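Local coordinates for proteasome assembly chaperone family protein (Thermoplasma acidophilum, PDB 3GAA) that is of unknown function but belongs to the PAC2 family and may act as a proteasome assembly chaperone, at residues 29-34 against 90-95; 40-45 against 225-230; 124-129 against 182-187; 140-145 against 157-162; 198-203 against 214-219. All coordinates share one frame; numbering follows the deposited sequence.

Contact 1 (29-34 against 90-95)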
# COMPACT_ATOMS: atom_id res chain seq x y z
N VAL A 29 15.53 0.89 -31.97
CA VAL A 29 15.14 2.20 -31.47
C VAL A 29 16.24 3.24 -31.60
O VAL A 29 17.31 3.09 -31.03
CB VAL A 29 14.66 2.14 -30.03
CG1 VAL A 29 14.20 3.52 -29.60
CG2 VAL A 29 13.49 1.15 -29.90
N LEU A 30 15.96 4.32 -32.32
CA LEU A 30 16.94 5.38 -32.51
C LEU A 30 16.57 6.58 -31.66
O LEU A 30 15.42 6.98 -31.66
CB LEU A 30 16.97 5.78 -33.99
CG LEU A 30 17.10 4.63 -35.01
CD1 LEU A 30 16.66 5.11 -36.41
CD2 LEU A 30 18.51 4.01 -35.02
N CYS A 31 17.55 7.19 -30.98
CA CYS A 31 17.28 8.35 -30.09
C CYS A 31 18.01 9.61 -30.40
O CYS A 31 19.19 9.54 -30.74
CB CYS A 31 17.71 8.01 -28.69
SG CYS A 31 17.01 6.52 -28.22
N GLY A 32 17.35 10.74 -30.16
CA GLY A 32 17.95 12.05 -30.31
C GLY A 32 17.49 12.99 -29.20
O GLY A 32 16.31 13.25 -29.01
N PHE A 33 18.46 13.51 -28.47
CA PHE A 33 18.18 14.47 -27.41
C PHE A 33 18.84 15.79 -27.69
O PHE A 33 19.65 15.93 -28.58
CB PHE A 33 18.58 13.90 -26.06
CG PHE A 33 18.03 12.54 -25.84
CD1 PHE A 33 16.74 12.37 -25.38
CD2 PHE A 33 18.78 11.41 -26.22
CE1 PHE A 33 16.21 11.11 -25.24
CE2 PHE A 33 18.28 10.12 -26.10
CZ PHE A 33 16.98 9.96 -25.60
N ALA A 34 18.45 16.76 -26.91
CA ALA A 34 18.80 18.11 -27.14
C ALA A 34 20.06 18.35 -26.34
O ALA A 34 20.00 19.03 -25.33
CB ALA A 34 17.64 19.00 -26.66
N LEU A 90 11.70 2.36 -34.12
CA LEU A 90 11.12 3.42 -33.37
C LEU A 90 12.11 4.57 -33.35
O LEU A 90 13.34 4.38 -33.50
CB LEU A 90 10.81 2.95 -31.95
CG LEU A 90 9.88 1.75 -31.75
CD1 LEU A 90 9.66 1.57 -30.28
CD2 LEU A 90 8.55 1.89 -32.40
N VAL A 91 11.58 5.77 -33.16
CA VAL A 91 12.42 6.91 -32.85
C VAL A 91 11.92 7.61 -31.59
O VAL A 91 10.74 7.85 -31.43
CB VAL A 91 12.50 7.95 -33.99
CG1 VAL A 91 13.15 9.24 -33.42
CG2 VAL A 91 13.22 7.33 -35.28
N ALA A 92 12.84 7.88 -30.68
CA ALA A 92 12.53 8.56 -29.47
C ALA A 92 13.27 9.85 -29.60
O ALA A 92 14.47 9.84 -29.88
CB ALA A 92 13.04 7.75 -28.30
N MET A 93 12.56 10.97 -29.48
CA MET A 93 13.22 12.28 -29.52
C MET A 93 12.72 13.21 -28.50
O MET A 93 11.52 13.24 -28.21
CB MET A 93 13.08 13.01 -30.85
CG MET A 93 11.67 13.41 -31.30
SD MET A 93 11.94 14.10 -32.96
CE MET A 93 10.37 14.20 -33.81
N CYS A 94 13.64 14.01 -28.00
CA CYS A 94 13.31 15.07 -27.10
C CYS A 94 13.92 16.40 -27.51
O CYS A 94 15.13 16.53 -27.62
CB CYS A 94 13.77 14.68 -25.71
SG CYS A 94 13.05 15.83 -24.49
N GLU A 95 13.08 17.39 -27.75
CA GLU A 95 13.50 18.63 -28.37
C GLU A 95 14.04 19.71 -27.43
O GLU A 95 14.38 20.79 -27.89
CB GLU A 95 12.32 19.23 -29.11
CG GLU A 95 11.77 18.31 -30.18
CD GLU A 95 10.79 18.99 -31.17
OE1 GLU A 95 9.66 19.30 -30.74
OE2 GLU A 95 11.12 19.16 -32.39
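Val29 and Leu90 are paired on two neighbouring parallel strands, their side chains crossing at a slant on the same face of the sheet. Val29 has CG1 anti to the backbone N (chi1 -176°), which leaves CG2 beside that nitrogen; CG2 packs against Leu90 CB at 3.8 Å. On this face Cys31 follows, its SG 4.2 Å from Ala92 CB, and helix 103-117 closes over Val29 and Leu90. The other face carries Leu30, Val91 and Met93. Leu30 CD1 meets Val91 CG2 at 4.2 Å, while Met93 places CG between its backbone N and carbonyl carbon (chi1 63°) and then runs extended, away from Gly32 and toward helix 39-51. Four hydrogen bonds join the backbones: Leu30 N to Leu90 O, Ala92 N to Leu30 O, Gly32 N to Ala92 O and Cys94 N to Gly32 O, the first 2.9 Å long and nearly straight at 174°. Past the strand end, Phe33 brings CD1 to 3.8 Å from Cys94 CB. Glu95 points away and makes salt bridges to Arg80 and Arg76. Adjacent parallel strands with helices on both faces are the hallmark of an alpha/beta sandwich, and this pair lies at its centre.

Contact 2 (40-45 against 225-230)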
# COMPACT_ATOMS: atom_id res chain seq x y z
N GLY A 40 21.74 15.09 -32.86
CA GLY A 40 20.80 14.01 -32.51
C GLY A 40 19.32 14.28 -32.85
O GLY A 40 18.67 13.45 -33.49
N VAL A 41 18.79 15.44 -32.43
CA VAL A 41 17.38 15.81 -32.71
C VAL A 41 17.18 16.07 -34.20
O VAL A 41 16.14 15.75 -34.77
CB VAL A 41 16.92 17.04 -31.88
CG1 VAL A 41 16.92 16.72 -30.38
CG2 VAL A 41 17.83 18.14 -32.11
N LEU A 42 18.18 16.62 -34.84
CA LEU A 42 18.10 16.77 -36.27
C LEU A 42 18.07 15.44 -36.96
O LEU A 42 17.31 15.28 -37.88
CB LEU A 42 19.26 17.60 -36.78
CG LEU A 42 19.20 19.09 -36.39
CD1 LEU A 42 20.45 19.79 -36.93
CD2 LEU A 42 17.93 19.76 -36.92
N ALA A 43 18.85 14.46 -36.55
CA ALA A 43 18.70 13.12 -37.16
C ALA A 43 17.31 12.54 -36.88
O ALA A 43 16.61 12.16 -37.78
CB ALA A 43 19.81 12.15 -36.71
N ALA A 44 16.92 12.54 -35.59
CA ALA A 44 15.62 12.01 -35.13
C ALA A 44 14.58 12.59 -36.02
O ALA A 44 13.88 11.83 -36.68
CB ALA A 44 15.31 12.39 -33.70
N SER A 45 14.49 13.91 -36.10
CA SER A 45 13.47 14.53 -36.95
C SER A 45 13.55 14.12 -38.38
O SER A 45 12.52 13.76 -38.96
CB SER A 45 13.59 16.00 -36.91
OG SER A 45 13.38 16.33 -35.60
N ALA A 225 16.61 23.51 -42.90
CA ALA A 225 15.34 24.05 -42.47
C ALA A 225 15.12 23.71 -41.01
O ALA A 225 14.76 24.54 -40.26
CB ALA A 225 14.19 23.52 -43.36
N LEU A 226 15.35 22.47 -40.62
CA LEU A 226 15.24 22.07 -39.21
C LEU A 226 16.22 22.79 -38.32
O LEU A 226 15.86 23.23 -37.27
CB LEU A 226 15.49 20.57 -39.06
CG LEU A 226 14.33 19.61 -39.37
CD1 LEU A 226 14.79 18.12 -39.60
CD2 LEU A 226 13.36 19.75 -38.21
N ASP A 227 17.45 22.93 -38.76
CA ASP A 227 18.42 23.69 -38.01
C ASP A 227 17.92 25.09 -37.58
O ASP A 227 17.94 25.40 -36.39
CB ASP A 227 19.71 23.79 -38.81
CG ASP A 227 20.87 24.31 -37.97
OD1 ASP A 227 21.18 25.53 -38.11
OD2 ASP A 227 21.44 23.51 -37.17
N GLU A 228 17.44 25.92 -38.52
CA GLU A 228 16.95 27.24 -38.13
C GLU A 228 15.91 27.08 -37.03
O GLU A 228 16.01 27.68 -35.96
CB GLU A 228 16.34 28.02 -39.30
CG GLU A 228 17.24 28.18 -40.61
CD GLU A 228 18.84 28.26 -40.38
OE1 GLU A 228 19.58 27.26 -40.74
OE2 GLU A 228 19.34 29.34 -39.87
N GLN A 229 14.94 26.21 -37.26
CA GLN A 229 13.93 25.92 -36.23
C GLN A 229 14.50 25.53 -34.87
O GLN A 229 14.19 26.15 -33.88
CB GLN A 229 12.98 24.85 -36.71
CG GLN A 229 12.18 25.24 -37.93
CD GLN A 229 11.05 24.30 -38.16
OE1 GLN A 229 10.97 23.23 -37.53
NE2 GLN A 229 10.14 24.69 -39.04
N ILE A 230 15.34 24.51 -34.84
CA ILE A 230 15.97 24.08 -33.60
C ILE A 230 16.76 25.19 -32.89
O ILE A 230 16.77 25.28 -31.67
CB ILE A 230 16.94 22.91 -33.87
CG1 ILE A 230 16.28 21.58 -33.59
CG2 ILE A 230 18.19 23.04 -32.99
CD1 ILE A 230 14.96 21.37 -34.31
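Leu42 reaches from helix 39-51 to Leu226, Asp227 and Ile230 of helix 219-243, where two helices cross on one side of the alpha/beta sandwich. The short segments are 10.3 Å apart at their closest, with 129° between their directions, and no hydrogen bond links them. Leu42 CB lies against Val199, so the base of the side chain packs on a third helix, 196-210. CG stands anti to the carbonyl carbon (chi1 -70°), and from there the two methyls part. CD1 lies near the Asp227 side chain, 3.9 Å from OD2, a plain van der Waals approach. CD2 goes in over the backbone of the other helix: Leu226 CB is its closest partner there, Asp227 N lies 3.7 Å off, and Ile230 CG1 is at 4.1 Å. Leu42 and Leu226 thus run past each other in opposite senses, each tip beside the other helix. Leu226 in turn lays CD1 on Ser45 CB at 3.6 Å, with CD2 a little farther from the same carbon. One turn earlier on helix 39-51, Val41 CG2 touches Ile230 CG1. Ser45 offers only its CB to Leu226, because its hydroxyl is turned back to its own helix: OG bonds to Val41 O at 2.9 Å, and Ser45 N reaches that oxygen from the opposite face of the carbonyl plane.

Contact 3 (124-129 against 182-187)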
# COMPACT_ATOMS: atom_id res chain seq x y z
N ILE A 124 22.00 5.50 -29.93
CA ILE A 124 21.91 6.91 -29.52
C ILE A 124 22.71 7.81 -30.46
O ILE A 124 23.91 7.57 -30.71
CB ILE A 124 22.38 7.15 -28.12
CG1 ILE A 124 21.49 6.37 -27.16
CG2 ILE A 124 22.29 8.60 -27.82
CD1 ILE A 124 22.27 5.66 -26.07
N MET A 125 22.01 8.82 -31.00
CA MET A 125 22.54 9.62 -32.10
C MET A 125 23.10 10.87 -31.54
O MET A 125 22.40 11.58 -30.86
CB MET A 125 21.46 9.98 -33.08
CG MET A 125 21.09 8.81 -34.02
SD MET A 125 19.43 8.92 -34.76
CE MET A 125 19.85 8.36 -36.35
N GLU A 126 24.36 11.18 -31.83
CA GLU A 126 24.84 12.46 -31.39
C GLU A 126 25.98 13.09 -32.16
O GLU A 126 26.63 12.48 -32.98
CB GLU A 126 25.10 12.47 -29.88
CG GLU A 126 26.00 11.42 -29.33
CD GLU A 126 25.81 11.22 -27.82
OE1 GLU A 126 26.80 11.02 -27.05
OE2 GLU A 126 24.63 11.25 -27.41
N GLY A 127 26.14 14.38 -31.90
CA GLY A 127 27.28 15.15 -32.39
C GLY A 127 28.24 15.57 -31.28
O GLY A 127 27.86 15.61 -30.11
N SER A 128 29.50 15.82 -31.65
CA SER A 128 30.51 16.37 -30.73
C SER A 128 30.96 17.68 -31.30
O SER A 128 31.03 17.81 -32.51
CB SER A 128 31.73 15.43 -30.57
OG SER A 128 32.26 15.01 -31.82
N PRO A 129 31.22 18.67 -30.45
CA PRO A 129 31.39 19.97 -31.10
C PRO A 129 32.74 20.17 -31.76
O PRO A 129 33.75 19.72 -31.25
CB PRO A 129 31.15 20.97 -29.97
CG PRO A 129 30.38 20.22 -28.93
CD PRO A 129 30.90 18.82 -29.02
N GLY A 182 23.01 -1.83 -26.91
CA GLY A 182 22.95 -0.38 -26.99
C GLY A 182 24.25 0.15 -27.58
O GLY A 182 25.31 -0.27 -27.14
N LEU A 183 24.19 0.98 -28.63
CA LEU A 183 25.36 1.71 -29.03
C LEU A 183 25.02 3.11 -29.26
O LEU A 183 23.87 3.46 -29.22
CB LEU A 183 26.09 1.16 -30.25
CG LEU A 183 25.37 0.86 -31.53
CD1 LEU A 183 24.51 -0.40 -31.30
CD2 LEU A 183 24.59 2.07 -31.91
N SER A 184 26.05 3.91 -29.43
CA SER A 184 25.91 5.28 -29.79
C SER A 184 26.80 5.61 -31.01
O SER A 184 27.88 5.06 -31.13
CB SER A 184 26.26 6.15 -28.59
OG SER A 184 26.60 7.43 -29.07
N PHE A 185 26.33 6.46 -31.93
CA PHE A 185 27.21 7.02 -32.94
C PHE A 185 27.40 8.52 -32.64
O PHE A 185 26.43 9.22 -32.29
CB PHE A 185 26.61 6.84 -34.33
CG PHE A 185 26.52 5.41 -34.80
CD1 PHE A 185 27.64 4.63 -34.91
CD2 PHE A 185 25.34 4.89 -35.18
CE1 PHE A 185 27.58 3.37 -35.36
CE2 PHE A 185 25.26 3.59 -35.64
CZ PHE A 185 26.39 2.84 -35.71
N ILE A 186 28.64 8.99 -32.75
CA ILE A 186 28.95 10.39 -32.59
C ILE A 186 29.71 10.93 -33.81
O ILE A 186 30.58 10.28 -34.42
CB ILE A 186 29.79 10.67 -31.34
CG1 ILE A 186 29.17 10.01 -30.10
CG2 ILE A 186 29.83 12.16 -31.11
CD1 ILE A 186 29.72 8.59 -29.79
N THR A 187 29.36 12.14 -34.19
CA THR A 187 29.97 12.73 -35.36
C THR A 187 30.38 14.17 -35.04
O THR A 187 29.66 14.85 -34.40
CB THR A 187 29.03 12.61 -36.55
OG1 THR A 187 29.80 12.70 -37.75
CG2 THR A 187 27.97 13.71 -36.55
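Glu126 and Ile186 lie side by side on neighbouring parallel strands and point the same way, so that an acidic chain runs along an aliphatic one. Glu126 holds CG between its backbone N and carbonyl carbon (chi1 54°) and then extends; CG touches Ile186 CG1 at 3.6 Å, and OE1 stays near the same carbon. The other branch of Ile186, CG2, turns toward Ser128 of the opposite strand, close to its N and its side chain. Ser184 shares the face of Glu126 and Ile186 with Ile124, the CB atoms of Ser184 and Ile124 4.0 Å apart. With OG anti to its backbone N (chi1 158°), Ser184 bends back to the opposite strand and gives a hydrogen bond to Ile124 O at 3.2 Å, coming from above the carbonyl plane. That oxygen also accepts Phe185 N at 2.9 Å. The main-chain bonding continues from Ile124 N to Leu183 O, Glu126 N to Phe185 O, Thr187 N to Glu126 O and Ser128 N to Thr187 O.

On the reverse face the side chains of Met125 and Phe185 do not meet. Met125 rises into helices 39-51 and 196-210, whereas the Phe185 ring leads away, with Leu183 CD2 offset toward its rim 4.1 Å above one face and Phe151 as a further ring partner. Thr187 gives its hydroxyl to Pro138 O. The contact thus sets aliphatic packing, Glu126 CG on Ile186 CG1, beside the polar bonding that fixes the parallel pairing, and the buried Ser184 hydroxyl is satisfied by a carbonyl that already serves the sheet.

Contact 4 (140-145 against 157-162)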
# COMPACT_ATOMS: atom_id res chain seq x y z
N PHE A 140 32.22 8.12 -35.08
CA PHE A 140 32.67 7.29 -33.98
C PHE A 140 31.54 6.56 -33.42
O PHE A 140 30.39 6.92 -33.66
CB PHE A 140 33.36 8.10 -32.91
CG PHE A 140 34.46 8.89 -33.43
CD1 PHE A 140 35.71 8.30 -33.62
CD2 PHE A 140 34.25 10.18 -33.85
CE1 PHE A 140 36.79 9.05 -34.19
CE2 PHE A 140 35.30 10.94 -34.39
CZ PHE A 140 36.58 10.38 -34.56
N ALA A 141 31.89 5.53 -32.68
CA ALA A 141 30.96 4.65 -32.01
C ALA A 141 31.38 4.37 -30.56
O ALA A 141 32.57 4.10 -30.27
CB ALA A 141 30.89 3.36 -32.74
N VAL A 142 30.41 4.37 -29.66
CA VAL A 142 30.57 3.61 -28.44
C VAL A 142 29.65 2.41 -28.54
O VAL A 142 28.46 2.57 -28.72
CB VAL A 142 30.42 4.44 -27.17
CG1 VAL A 142 30.24 5.95 -27.47
CG2 VAL A 142 29.37 3.84 -26.28
N ALA A 143 30.24 1.21 -28.52
CA ALA A 143 29.51 -0.06 -28.51
C ALA A 143 30.36 -1.09 -27.76
O ALA A 143 31.44 -0.80 -27.32
CB ALA A 143 29.21 -0.54 -29.92
N GLU A 144 29.85 -2.31 -27.61
CA GLU A 144 30.64 -3.41 -27.06
C GLU A 144 31.57 -4.01 -28.08
O GLU A 144 31.33 -3.92 -29.28
CB GLU A 144 29.73 -4.48 -26.53
CG GLU A 144 28.91 -3.97 -25.35
CD GLU A 144 27.89 -4.98 -24.85
OE1 GLU A 144 26.81 -5.15 -25.51
OE2 GLU A 144 28.18 -5.62 -23.80
N LYS A 145 32.64 -4.66 -27.59
CA LYS A 145 33.76 -5.10 -28.41
C LYS A 145 33.31 -5.82 -29.67
O LYS A 145 33.69 -5.47 -30.78
CB LYS A 145 34.71 -6.00 -27.62
CG LYS A 145 35.94 -5.28 -27.05
CD LYS A 145 37.18 -6.26 -26.87
CE LYS A 145 38.53 -5.51 -26.50
NZ LYS A 145 38.83 -5.36 -25.01
N GLN A 157 35.23 4.37 -36.26
CA GLN A 157 36.21 4.20 -35.20
C GLN A 157 35.61 4.47 -33.82
O GLN A 157 34.52 5.06 -33.70
CB GLN A 157 37.47 5.05 -35.44
CG GLN A 157 37.38 6.21 -36.54
CD GLN A 157 38.67 7.08 -36.62
OE1 GLN A 157 38.64 8.23 -37.07
NE2 GLN A 157 39.79 6.52 -36.16
N PRO A 158 36.30 3.98 -32.76
CA PRO A 158 35.81 4.02 -31.37
C PRO A 158 35.89 5.39 -30.83
O PRO A 158 36.92 6.00 -30.97
CB PRO A 158 36.81 3.15 -30.64
CG PRO A 158 37.26 2.19 -31.64
CD PRO A 158 37.38 2.99 -32.89
N ALA A 159 34.83 5.89 -30.22
CA ALA A 159 34.87 7.26 -29.70
C ALA A 159 36.02 7.39 -28.75
O ALA A 159 36.41 6.42 -28.13
CB ALA A 159 33.61 7.60 -29.00
N ASP A 160 36.60 8.56 -28.61
CA ASP A 160 37.58 8.67 -27.55
C ASP A 160 37.04 9.38 -26.35
O ASP A 160 37.08 10.60 -26.29
CB ASP A 160 38.93 9.28 -27.96
CG ASP A 160 40.10 8.68 -27.10
OD1 ASP A 160 39.83 8.36 -25.90
OD2 ASP A 160 41.24 8.47 -27.62
N SER A 161 36.52 8.62 -25.40
CA SER A 161 36.22 9.20 -24.12
C SER A 161 36.14 8.12 -23.12
O SER A 161 35.67 7.03 -23.40
CB SER A 161 34.94 10.00 -24.15
OG SER A 161 34.02 9.41 -25.02
N ALA A 162 36.65 8.43 -21.94
CA ALA A 162 36.77 7.43 -20.93
C ALA A 162 35.37 7.21 -20.39
O ALA A 162 35.04 6.11 -20.05
CB ALA A 162 37.75 7.88 -19.84
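Ala141 bonds to the partner strand through both its amide and its carbonyl: Ala141 N gives to Gln157 O at 2.9 Å, and Ala159 N gives to Ala141 O, also at 2.9 Å. The second bond is the straighter, 167° at the hydrogen, although its donor sits well above the carbonyl plane. Such bonding is what pairs the two parallel strands of a beta-alpha-beta unit, here strand 140-142, helix 145-153 and strand 157-158, and strand 157-158 is an outermost strand of the sheet within this chain. Weaker CA-H...O contacts flank the bonds, from Phe140 CA to Gln157 O and from Pro158 CA to Ala141 O.

Outward from the backbone, Phe140 and Gln157 lie side by side and point the same way, ring and amide planes 26° apart. CG of Phe140 stands anti to the carbonyl carbon (chi1 -55°), beside its own N, which starts the ring off alongside the Gln157 chain. Ring atom CE1 comes nearest to the glutamine side chain, 3.7 Å from Gln157 CG and 3.5 Å from its OE1, while CD1 lies near Pro158 O. An alanine in place of Phe140 would probably strip the Gln157 side chain of its aromatic neighbour and let it turn more freely, though CB would keep its place beside Ala159. A second subunit comes up close by: its Leu75 packs on Val142 and its Gln236 accepts a bond from Ala162 N. Next to the backbone bonds, Ala159 CB lies 3.9 Å from Phe140 CB and 4.1 Å from Val142 CG1.

Contact 5 (198-203 against 214-219)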
# COMPACT_ATOMS: atom_id res chain seq x y z
N ALA A 198 26.78 16.57 -40.68
CA ALA A 198 26.81 15.85 -39.41
C ALA A 198 25.64 14.83 -39.46
O ALA A 198 25.83 13.62 -39.37
CB ALA A 198 26.67 16.80 -38.25
N VAL A 199 24.45 15.34 -39.68
CA VAL A 199 23.33 14.49 -39.78
C VAL A 199 23.50 13.41 -40.87
O VAL A 199 23.23 12.28 -40.64
CB VAL A 199 22.06 15.31 -39.98
CG1 VAL A 199 20.83 14.36 -40.23
CG2 VAL A 199 21.84 16.15 -38.73
N LEU A 200 23.98 13.77 -42.05
CA LEU A 200 24.17 12.80 -43.11
C LEU A 200 25.06 11.65 -42.69
O LEU A 200 24.69 10.52 -42.89
CB LEU A 200 24.70 13.47 -44.35
CG LEU A 200 25.12 12.49 -45.45
CD1 LEU A 200 23.95 11.55 -45.91
CD2 LEU A 200 25.69 13.30 -46.58
N SER A 201 26.18 11.90 -42.04
CA SER A 201 27.06 10.81 -41.60
C SER A 201 26.45 9.83 -40.63
O SER A 201 26.74 8.59 -40.70
CB SER A 201 28.23 11.38 -40.87
OG SER A 201 28.88 12.28 -41.71
N ILE A 202 25.67 10.38 -39.69
CA ILE A 202 24.99 9.59 -38.68
C ILE A 202 23.99 8.71 -39.39
O ILE A 202 23.89 7.52 -39.06
CB ILE A 202 24.27 10.47 -37.60
CG1 ILE A 202 24.92 10.38 -36.19
CG2 ILE A 202 22.83 9.99 -37.37
CD1 ILE A 202 26.32 10.85 -36.05
N ILE A 203 23.26 9.26 -40.38
CA ILE A 203 22.27 8.47 -41.14
C ILE A 203 22.95 7.36 -41.95
O ILE A 203 22.40 6.28 -42.18
CB ILE A 203 21.35 9.34 -42.10
CG1 ILE A 203 20.36 10.21 -41.34
CG2 ILE A 203 20.52 8.45 -42.95
CD1 ILE A 203 19.77 9.53 -40.19
N ILE A 214 17.31 4.32 -44.99
CA ILE A 214 16.90 5.70 -44.92
C ILE A 214 17.53 6.44 -46.13
O ILE A 214 18.68 6.23 -46.47
CB ILE A 214 17.32 6.32 -43.61
CG1 ILE A 214 16.87 5.46 -42.44
CG2 ILE A 214 16.66 7.60 -43.45
CD1 ILE A 214 17.69 5.60 -41.15
N LYS A 215 16.76 7.32 -46.75
CA LYS A 215 16.99 7.73 -48.11
C LYS A 215 18.07 8.77 -48.32
O LYS A 215 18.78 8.69 -49.37
CB LYS A 215 15.74 8.36 -48.75
CG LYS A 215 14.67 7.49 -49.27
CD LYS A 215 13.46 8.38 -49.74
CE LYS A 215 12.33 7.48 -50.37
NZ LYS A 215 11.01 8.17 -50.62
N THR A 216 18.16 9.82 -47.51
CA THR A 216 19.06 10.99 -47.92
C THR A 216 18.73 11.89 -49.17
O THR A 216 19.44 12.89 -49.41
CB THR A 216 20.60 10.66 -48.09
OG1 THR A 216 20.86 10.22 -49.44
CG2 THR A 216 21.11 9.71 -47.05
N ASP A 217 17.70 11.56 -49.94
CA ASP A 217 17.17 12.53 -50.90
C ASP A 217 16.73 13.85 -50.20
O ASP A 217 15.97 13.84 -49.20
CB ASP A 217 16.02 11.92 -51.70
CG ASP A 217 16.47 10.69 -52.51
OD1 ASP A 217 16.99 10.81 -53.66
OD2 ASP A 217 16.28 9.58 -51.99
N LEU A 218 17.28 14.96 -50.72
CA LEU A 218 17.06 16.35 -50.26
C LEU A 218 17.36 16.57 -48.79
O LEU A 218 16.77 17.39 -48.14
CB LEU A 218 15.64 16.83 -50.63
CG LEU A 218 15.37 17.58 -51.95
CD1 LEU A 218 16.27 17.19 -53.08
CD2 LEU A 218 13.89 17.41 -52.36
N LEU A 219 18.32 15.81 -48.29
CA LEU A 219 18.62 15.80 -46.87
C LEU A 219 19.23 17.12 -46.44
O LEU A 219 19.00 17.59 -45.36
CB LEU A 219 19.57 14.63 -46.56
CG LEU A 219 20.11 14.46 -45.14
CD1 LEU A 219 20.25 12.99 -44.87
CD2 LEU A 219 21.42 15.17 -44.93
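The loop between helix 196-210 and helix 219-243 folds back on the first of these helices, Thr216 and Leu219 meeting Leu200 while Ile214 meets Ile203. The link ends in a type II beta turn from Thr216 to Leu219, with Leu218 at the N-cap position of the long helix that follows. No hydrogen bond spans the contact; carbon meets carbon throughout. Leu200 has CG anti to its backbone N (chi1 171°), and its CD1 meets the Thr216 methyl, CG2, at 3.6 Å. Farther back, Leu200 CB takes Leu219 CD2 at 3.7 Å, so that one leucine serves both ends of the turn. Thr216 divides its two branches: CG2 faces the helix, while OG1 is bonded to Lys215 O of its own segment. An alanine here would remove both branches, and would probably open a gap beside Leu200 CD1 and cost Lys215 O that local bond. Ile203 and Leu219 also touch helix 39-51, through Ile47 and Tyr46 respectively, and Ile214 N is bonded to Asn207 OD1. Segment 214-219 is thus packed against two helices, 196-210 and 39-51. Ile203 and Ile214 cross at about a right angle, Ile203 CG2 resting 3.9 Å from Ile214 CB and 4.0 Å from Ile214 CG2.

How the contacts relate
Contacts 1, 3 and 4 all belong to one mixed sheet and rely on backbone hydrogen bonds; contacts 2 and 5 join helical parts mainly through apolar side-chain packing, with no hydrogen bond across. The centre of contact 1 is about 2 Å from the centre of the chain, and the contact is buried. Contact 3 continues the sheet, with Met125 N probably bonded to Cys31 O, and contact 4 brings it out to a partly exposed edge beside a second subunit. Helix 39-51 ties the two groups together: Val41 and Ala44 pack on contact 1, Ala43 on Met125 of contact 3, and Leu42 on Val199 of contact 5. Helix 196-210 likewise sets Ile202 on Thr187. Contact 2, only partly buried, adds the C-terminal helix outside these layers.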